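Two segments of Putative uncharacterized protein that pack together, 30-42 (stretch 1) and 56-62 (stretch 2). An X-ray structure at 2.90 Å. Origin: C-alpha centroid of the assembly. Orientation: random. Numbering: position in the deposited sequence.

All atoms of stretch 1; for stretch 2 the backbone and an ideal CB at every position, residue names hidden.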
ATOM      1  N   THR C  30     -18.518   3.508  17.930  1.00 20.88           N
ATOM      2  CA  THR C  30     -17.190   3.234  17.390  1.00 25.38           C
ATOM      3  C   THR C  30     -16.813   1.949  18.029  1.00 37.69           C
ATOM      4  O   THR C  30     -16.639   1.926  19.243  1.00 67.70           O
ATOM      5  CB  THR C  30     -16.142   4.183  17.959  1.00 28.73           C
ATOM      6  OG1 THR C  30     -16.550   4.633  19.259  1.00 19.44           O
ATOM      7  CG2 THR C  30     -15.865   5.371  16.999  1.00145.02           C
ATOM      8  N   ASN C  31     -16.662   0.888  17.257  1.00 19.26           N
ATOM      9  CA  ASN C  31     -16.517  -0.446  17.841  1.00  3.50           C
ATOM     10  C   ASN C  31     -15.368  -0.620  18.836  1.00 13.08           C
ATOM     11  O   ASN C  31     -14.837  -1.714  19.030  1.00 24.76           O
ATOM     12  CB  ASN C  31     -16.409  -1.466  16.724  1.00  7.96           C
ATOM     13  CG  ASN C  31     -17.727  -1.727  16.078  1.00 11.79           C
ATOM     14  OD1 ASN C  31     -18.046  -1.178  15.022  1.00 23.29           O
ATOM     15  ND2 ASN C  31     -18.540  -2.532  16.740  1.00 16.45           N
ATOM     16  N   ILE C  32     -14.996   0.471  19.478  1.00 13.58           N
ATOM     17  CA  ILE C  32     -13.963   0.463  20.489  1.00 18.07           C
ATOM     18  C   ILE C  32     -14.409  -0.316  21.719  1.00 33.28           C
ATOM     19  O   ILE C  32     -15.414  -1.023  21.680  1.00 62.97           O
ATOM     20  CB  ILE C  32     -13.546   1.895  20.815  1.00 17.05           C
ATOM     21  CG1 ILE C  32     -13.476   2.699  19.505  1.00 20.18           C
ATOM     22  CG2 ILE C  32     -12.225   1.918  21.563  1.00 10.30           C
ATOM     23  CD1 ILE C  32     -12.142   3.402  19.244  1.00  4.24           C
ATOM     24  N   ASN C  33     -13.646  -0.227  22.790  1.00 23.96           N
ATOM     25  CA  ASN C  33     -13.966  -0.976  23.987  1.00 33.16           C
ATOM     26  C   ASN C  33     -13.898  -0.018  25.162  1.00 33.11           C
ATOM     27  O   ASN C  33     -12.880   0.621  25.368  1.00 34.10           O
ATOM     28  CB  ASN C  33     -13.031  -2.194  24.130  1.00 32.86           C
ATOM     29  CG  ASN C  33     -13.337  -3.055  25.369  1.00 34.42           C
ATOM     30  OD1 ASN C  33     -12.987  -2.686  26.499  1.00 22.41           O
ATOM     31  ND2 ASN C  33     -13.955  -4.224  25.149  1.00  4.89           N
ATOM     32  N   PRO C  34     -14.979   0.074  25.945  1.00 22.60           N
ATOM     33  CA  PRO C  34     -14.977   1.123  26.964  1.00 11.55           C
ATOM     34  C   PRO C  34     -13.647   1.111  27.730  1.00 11.93           C
ATOM     35  O   PRO C  34     -13.125   2.161  28.124  1.00 10.03           O
ATOM     36  CB  PRO C  34     -16.155   0.739  27.844  1.00 14.38           C
ATOM     37  CG  PRO C  34     -17.029  -0.100  26.939  1.00 21.77           C
ATOM     38  CD  PRO C  34     -16.084  -0.877  26.130  1.00  4.61           C
ATOM     39  N   SER C  35     -13.073  -0.076  27.887  1.00 13.34           N
ATOM     40  CA  SER C  35     -11.751  -0.220  28.482  1.00 12.45           C
ATOM     41  C   SER C  35     -10.697   0.680  27.813  1.00 16.12           C
ATOM     42  O   SER C  35     -10.066   1.513  28.474  1.00 10.01           O
ATOM     43  CB  SER C  35     -11.321  -1.678  28.416  1.00 15.15           C
ATOM     44  OG  SER C  35      -9.928  -1.785  28.656  1.00 34.98           O
ATOM     45  N   LYS C  36     -10.523   0.503  26.502  1.00 17.69           N
ATOM     46  CA  LYS C  36      -9.616   1.322  25.687  1.00 16.37           C
ATOM     47  C   LYS C  36      -9.929   2.831  25.720  1.00 19.99           C
ATOM     48  O   LYS C  36      -9.018   3.650  25.900  1.00 20.21           O
ATOM     49  CB  LYS C  36      -9.596   0.822  24.233  1.00 16.28           C
ATOM     50  CG  LYS C  36      -9.114  -0.614  24.054  1.00 18.32           C
ATOM     51  CD  LYS C  36      -8.362  -0.802  22.735  1.00 16.18           C
ATOM     52  CE  LYS C  36      -8.957  -1.926  21.887  1.00 16.93           C
ATOM     53  NZ  LYS C  36      -8.270  -3.242  22.058  1.00 21.90           N
ATOM     54  N   LEU C  37     -11.199   3.199  25.534  1.00 11.77           N
ATOM     55  CA  LEU C  37     -11.599   4.598  25.682  1.00 22.00           C
ATOM     56  C   LEU C  37     -11.238   5.153  27.073  1.00 24.95           C
ATOM     57  O   LEU C  37     -10.746   6.276  27.174  1.00 32.75           O
ATOM     58  CB  LEU C  37     -13.090   4.842  25.353  1.00  5.12           C
ATOM     59  CG  LEU C  37     -13.739   4.412  24.021  1.00  8.85           C
ATOM     60  CD1 LEU C  37     -15.231   4.747  23.945  1.00  4.79           C
ATOM     61  CD2 LEU C  37     -13.063   5.001  22.827  1.00  9.29           C
ATOM     62  N   LYS C  38     -11.471   4.386  28.141  1.00 18.91           N
ATOM     63  CA  LYS C  38     -11.152   4.898  29.472  1.00 28.20           C
ATOM     64  C   LYS C  38      -9.698   5.318  29.490  1.00 17.48           C
ATOM     65  O   LYS C  38      -9.372   6.485  29.706  1.00 19.67           O
ATOM     66  CB  LYS C  38     -11.411   3.874  30.582  1.00 41.49           C
ATOM     67  CG  LYS C  38     -11.233   4.448  32.004  1.00 52.69           C
ATOM     68  CD  LYS C  38     -12.548   4.449  32.813  1.00 67.76           C
ATOM     69  CE  LYS C  38     -12.788   5.754  33.611  1.00 70.30           C
ATOM     70  NZ  LYS C  38     -11.855   5.961  34.766  1.00 67.29           N
ATOM     71  N   ARG C  39      -8.826   4.355  29.241  1.00  9.72           N
ATOM     72  CA  ARG C  39      -7.397   4.620  29.149  1.00 15.66           C
ATOM     73  C   ARG C  39      -7.100   5.881  28.330  1.00 13.96           C
ATOM     74  O   ARG C  39      -6.386   6.770  28.782  1.00 24.87           O
ATOM     75  CB  ARG C  39      -6.666   3.392  28.581  1.00 16.40           C
ATOM     76  CG  ARG C  39      -7.025   2.078  29.295  1.00 19.89           C
ATOM     77  CD  ARG C  39      -5.969   1.010  29.081  1.00 24.27           C
ATOM     78  NE  ARG C  39      -4.651   1.622  28.923  1.00 29.94           N
ATOM     79  CZ  ARG C  39      -3.533   0.955  28.645  1.00 26.03           C
ATOM     80  NH1 ARG C  39      -2.394   1.620  28.506  1.00 28.02           N
ATOM     81  NH2 ARG C  39      -3.554  -0.367  28.499  1.00 13.25           N
ATOM     82  N   ILE C  40      -7.662   5.968  27.133  1.00 12.73           N
ATOM     83  CA  ILE C  40      -7.430   7.129  26.274  1.00 13.03           C
ATOM     84  C   ILE C  40      -7.748   8.439  26.982  1.00 23.50           C
ATOM     85  O   ILE C  40      -7.051   9.445  26.789  1.00 19.53           O
ATOM     86  CB  ILE C  40      -8.250   7.035  24.981  1.00 12.13           C
ATOM     87  CG1 ILE C  40      -7.570   6.068  24.012  1.00 14.42           C
ATOM     88  CG2 ILE C  40      -8.410   8.396  24.351  1.00  6.57           C
ATOM     89  CD1 ILE C  40      -8.419   5.721  22.834  1.00 14.57           C
ATOM     90  N   GLU C  41      -8.795   8.416  27.807  1.00 25.21           N
ATOM     91  CA  GLU C  41      -9.279   9.621  28.454  1.00 17.23           C
ATOM     92  C   GLU C  41      -8.373  10.025  29.618  1.00 21.09           C
ATOM     93  O   GLU C  41      -8.091  11.215  29.832  1.00 20.72           O
ATOM     94  CB  GLU C  41     -10.735   9.456  28.893  1.00 18.19           C
ATOM     95  CG  GLU C  41     -11.743   9.397  27.745  1.00 28.87           C
ATOM     96  CD  GLU C  41     -13.201   9.594  28.203  1.00 38.47           C
ATOM     97  OE1 GLU C  41     -14.021  10.098  27.399  1.00 34.91           O
ATOM     98  OE2 GLU C  41     -13.534   9.250  29.360  1.00 36.90           O
ATOM     99  N   GLU C  42      -7.889   9.039  30.360  1.00 17.20           N
ATOM    100  CA  GLU C  42      -6.950   9.335  31.436  1.00 37.40           C
ATOM    101  C   GLU C  42      -5.522   9.519  30.904  1.00 49.78           C
ATOM    102  O   GLU C  42      -4.567   9.727  31.665  1.00 47.63           O
ATOM    103  CB  GLU C  42      -7.036   8.283  32.539  1.00 35.93           C
ATOM    104  CG  GLU C  42      -7.481   6.937  32.063  1.00 49.69           C
ATOM    105  CD  GLU C  42      -8.075   6.116  33.180  1.00 70.87           C
ATOM    106  OE1 GLU C  42      -7.741   4.911  33.289  1.00 71.09           O
ATOM    107  OE2 GLU C  42      -8.876   6.693  33.955  1.00 80.58           O
ATOM    108  N   UNK C  56      -5.848   5.275  15.110  1.00 10.46           N
ATOM    109  CA  UNK C  56      -7.132   5.107  14.438  1.00 18.25           C
ATOM    110  C   UNK C  56      -8.303   5.206  15.424  1.00 30.44           C
ATOM    111  O   UNK C  56      -9.372   5.685  15.053  1.00 31.98           O
ATOM    112  CB  UNK C  56      -7.170   3.761  13.712  1.00 18.25           C
ATOM    113  N   UNK C  57      -8.096   4.779  16.676  1.00 29.72           N
ATOM    114  CA  UNK C  57      -9.087   5.005  17.733  1.00 24.70           C
ATOM    115  C   UNK C  57      -9.259   6.504  17.915  1.00 23.71           C
ATOM    116  O   UNK C  57     -10.373   7.009  17.987  1.00 29.46           O
ATOM    117  CB  UNK C  57      -8.668   4.340  19.046  1.00 24.70           C
ATOM    118  N   UNK C  58      -8.137   7.204  18.015  1.00 14.05           N
ATOM    119  CA  UNK C  58      -8.140   8.651  18.149  1.00 12.88           C
ATOM    120  C   UNK C  58      -8.916   9.324  17.026  1.00 26.97           C
ATOM    121  O   UNK C  58      -9.740  10.214  17.275  1.00 32.38           O
ATOM    122  CB  UNK C  58      -6.704   9.178  18.180  1.00 12.88           C
ATOM    123  N   UNK C  59      -8.655   8.903  15.792  1.00 31.62           N
ATOM    124  CA  UNK C  59      -9.374   9.452  14.655  1.00 33.32           C
ATOM    125  C   UNK C  59     -10.857   9.222  14.924  1.00 28.03           C
ATOM    126  O   UNK C  59     -11.633  10.171  15.032  1.00 26.55           O
ATOM    127  CB  UNK C  59      -8.929   8.814  13.337  1.00 33.32           C
ATOM    128  N   UNK C  60     -11.213   7.954  15.110  1.00 15.35           N
ATOM    129  CA  UNK C  60     -12.597   7.508  15.267  1.00 13.06           C
ATOM    130  C   UNK C  60     -13.393   8.151  16.385  1.00 15.56           C
ATOM    131  O   UNK C  60     -14.542   8.532  16.192  1.00 23.85           O
ATOM    132  CB  UNK C  60     -12.604   5.994  15.489  1.00 13.06           C
ATOM    133  N   UNK C  61     -12.788   8.222  17.562  1.00 14.24           N
ATOM    134  CA  UNK C  61     -13.364   8.922  18.696  1.00 18.15           C
ATOM    135  C   UNK C  61     -13.644  10.350  18.296  1.00 16.11           C
ATOM    136  O   UNK C  61     -14.766  10.818  18.395  1.00 22.99           O
ATOM    137  CB  UNK C  61     -12.439   8.867  19.914  1.00 18.15           C
ATOM    138  N   UNK C  62     -12.610  11.040  17.834  1.00 12.93           N
ATOM    139  CA  UNK C  62     -12.735  12.439  17.439  1.00 16.00           C
ATOM    140  C   UNK C  62     -13.838  12.691  16.422  1.00 15.97           C
ATOM    141  O   UNK C  62     -14.490  13.720  16.471  1.00 26.94           O
ATOM    142  CB  UNK C  62     -11.403  12.931  16.868  1.00 16.00           C
TER

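Stretch 2 is helical from 56 to 62, and its axis crosses helix 34-42 at 90° with a closest approach of 11.5 Å. That separation leaves room for long side chains between the axes, so each position can be judged by where its CA-to-CB bond points and what stretch 1 places in front of it.

Position 56 has phi/psi of -91/-32 and a CB that points sideways, with no atom of stretch 1 within 5.5 Å. Stretch 1 therefore imposes little, and many residues compatible with a helix would do. The deposited residue is Ser56, which makes no contact across the pair.

Position 57 also points sideways, but its ideal CB lies 3.6 Å from Ile32 CD1 and 4.0 Å from Ile40 CD1. Two isoleucine methyl groups favour an apolar start to the side chain, and beyond them runs the aliphatic chain of Lys36. Leucine, methionine or an aromatic residue would all be plausible. The residue is Tyr57, with chi1 in the m well. Its CB sits 4.0 Å from Ile40 CD1, and its ring atom CD2 is 3.4 Å from Ile32 CD1; both Ile32 CD1 and Lys36 CD approach the ring obliquely. At the far end, Tyr57 OH comes within 3.2 Å of Lys36 CE, a contact with carbon, while the hydroxyl finds its hydrogen bonding elsewhere in the structure.

Position 58 points away, and nothing of stretch 1 lies within 5.5 Å of its ideal CB, so the choice is wide. It is Ile58, whose nearest approach is CG1 of Ile58 to Ile40 CD1, 5.1 Å. Position 59 is likewise unconstrained from this side and out of reach; it is Lys59, with all four chi angles in t.

Position 60 points toward stretch 1. Its ideal CB is 3.6 Å from Thr30 CG2 and 4.6 Å from Ile32 CD1, so an aliphatic start is favoured, and a long chain could continue past it along the 30-32 loop. Leucine, methionine, lysine or arginine would fit. Arg60 is found: its CB packs 3.7 Å from Thr30 CG2, and the guanidinium has Ile32 CD1 over one face and Asn31 N at its edge. The 3.9 Å from Arg60 NH2 to Asn31 N marks proximity, not a hydrogen bond.

Position 61 points sideways, with Leu37 CD2 4.9 Å from its ideal CB. Farther out stand Ile40 CG2 and the carboxylate of Glu41, a combination that suits a large, flat side chain with a polar tip. Tyr61 meets it, with 115 Å² of its surface covered by stretch 1. Leu37 CD2 lies 3.8 Å from the centroid of the Tyr61 ring and 6° off its normal, a CH-pi contact over the face; Ile40 CG2 meets the ring edge, 4.3 Å from Tyr61 CD2. Tyr61 OH donates to Glu41 OE1 at 2.9 Å.

Position 62 is out of reach, so stretch 1 sets no preference there. Ser62, with chi1 in the m well, bonds back to its own helix, its OG donating to Ile58 O at 2.6 Å.

Stretch 2 56-62: SYIKRYS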
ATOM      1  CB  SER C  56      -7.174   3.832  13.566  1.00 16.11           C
ATOM      2  OG  SER C  56      -7.732   2.707  14.238  1.00 20.07           O
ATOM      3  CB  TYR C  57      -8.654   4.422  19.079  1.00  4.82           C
ATOM      4  CG  TYR C  57      -8.397   2.949  19.093  1.00  9.91           C
ATOM      5  CD1 TYR C  57      -7.386   2.418  19.869  1.00  4.82           C
ATOM      6  CD2 TYR C  57      -9.160   2.087  18.329  1.00 12.63           C
ATOM      7  CE1 TYR C  57      -7.135   1.076  19.881  1.00  4.78           C
ATOM      8  CE2 TYR C  57      -8.920   0.730  18.341  1.00 13.64           C
ATOM      9  CZ  TYR C  57      -7.904   0.240  19.118  1.00 21.74           C
ATOM     10  OH  TYR C  57      -7.653  -1.099  19.127  1.00 30.81           O
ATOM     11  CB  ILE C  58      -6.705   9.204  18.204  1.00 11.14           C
ATOM     12  CG1 ILE C  58      -5.991   8.596  19.412  1.00  6.73           C
ATOM     13  CG2 ILE C  58      -6.719  10.717  18.277  1.00  7.36           C
ATOM     14  CD1 ILE C  58      -4.601   9.064  19.601  1.00  9.39           C
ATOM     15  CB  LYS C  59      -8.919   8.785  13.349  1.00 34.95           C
ATOM     16  CG  LYS C  59      -9.479   9.411  12.053  1.00 44.80           C
ATOM     17  CD  LYS C  59      -9.206   8.529  10.811  1.00 50.92           C
ATOM     18  CE  LYS C  59     -10.020   8.967   9.578  1.00 47.70           C
ATOM     19  NZ  LYS C  59     -10.190   7.873   8.557  1.00 38.74           N
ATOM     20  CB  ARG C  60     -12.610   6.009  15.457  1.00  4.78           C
ATOM     21  CG  ARG C  60     -12.218   5.295  14.218  1.00  4.64           C
ATOM     22  CD  ARG C  60     -12.843   3.942  14.186  1.00 11.49           C
ATOM     23  NE  ARG C  60     -11.818   2.950  14.426  1.00 13.52           N
ATOM     24  CZ  ARG C  60     -12.009   1.847  15.129  1.00 18.81           C
ATOM     25  NH1 ARG C  60     -11.010   0.999  15.290  1.00 26.84           N
ATOM     26  NH2 ARG C  60     -13.197   1.600  15.670  1.00 21.54           N
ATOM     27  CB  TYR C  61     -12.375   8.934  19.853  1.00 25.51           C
ATOM     28  CG  TYR C  61     -13.007   8.846  21.220  1.00 27.62           C
ATOM     29  CD1 TYR C  61     -14.376   8.669  21.369  1.00 25.32           C
ATOM     30  CD2 TYR C  61     -12.224   8.925  22.367  1.00 23.28           C
ATOM     31  CE1 TYR C  61     -14.941   8.578  22.623  1.00 28.26           C
ATOM     32  CE2 TYR C  61     -12.775   8.831  23.615  1.00 24.44           C
ATOM     33  CZ  TYR C  61     -14.133   8.657  23.743  1.00 35.86           C
ATOM     34  OH  TYR C  61     -14.680   8.570  25.006  1.00 51.12           O
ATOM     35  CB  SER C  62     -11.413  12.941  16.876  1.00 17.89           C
ATOM     36  OG  SER C  62     -10.376  12.719  17.805  1.00 29.04           O
TER
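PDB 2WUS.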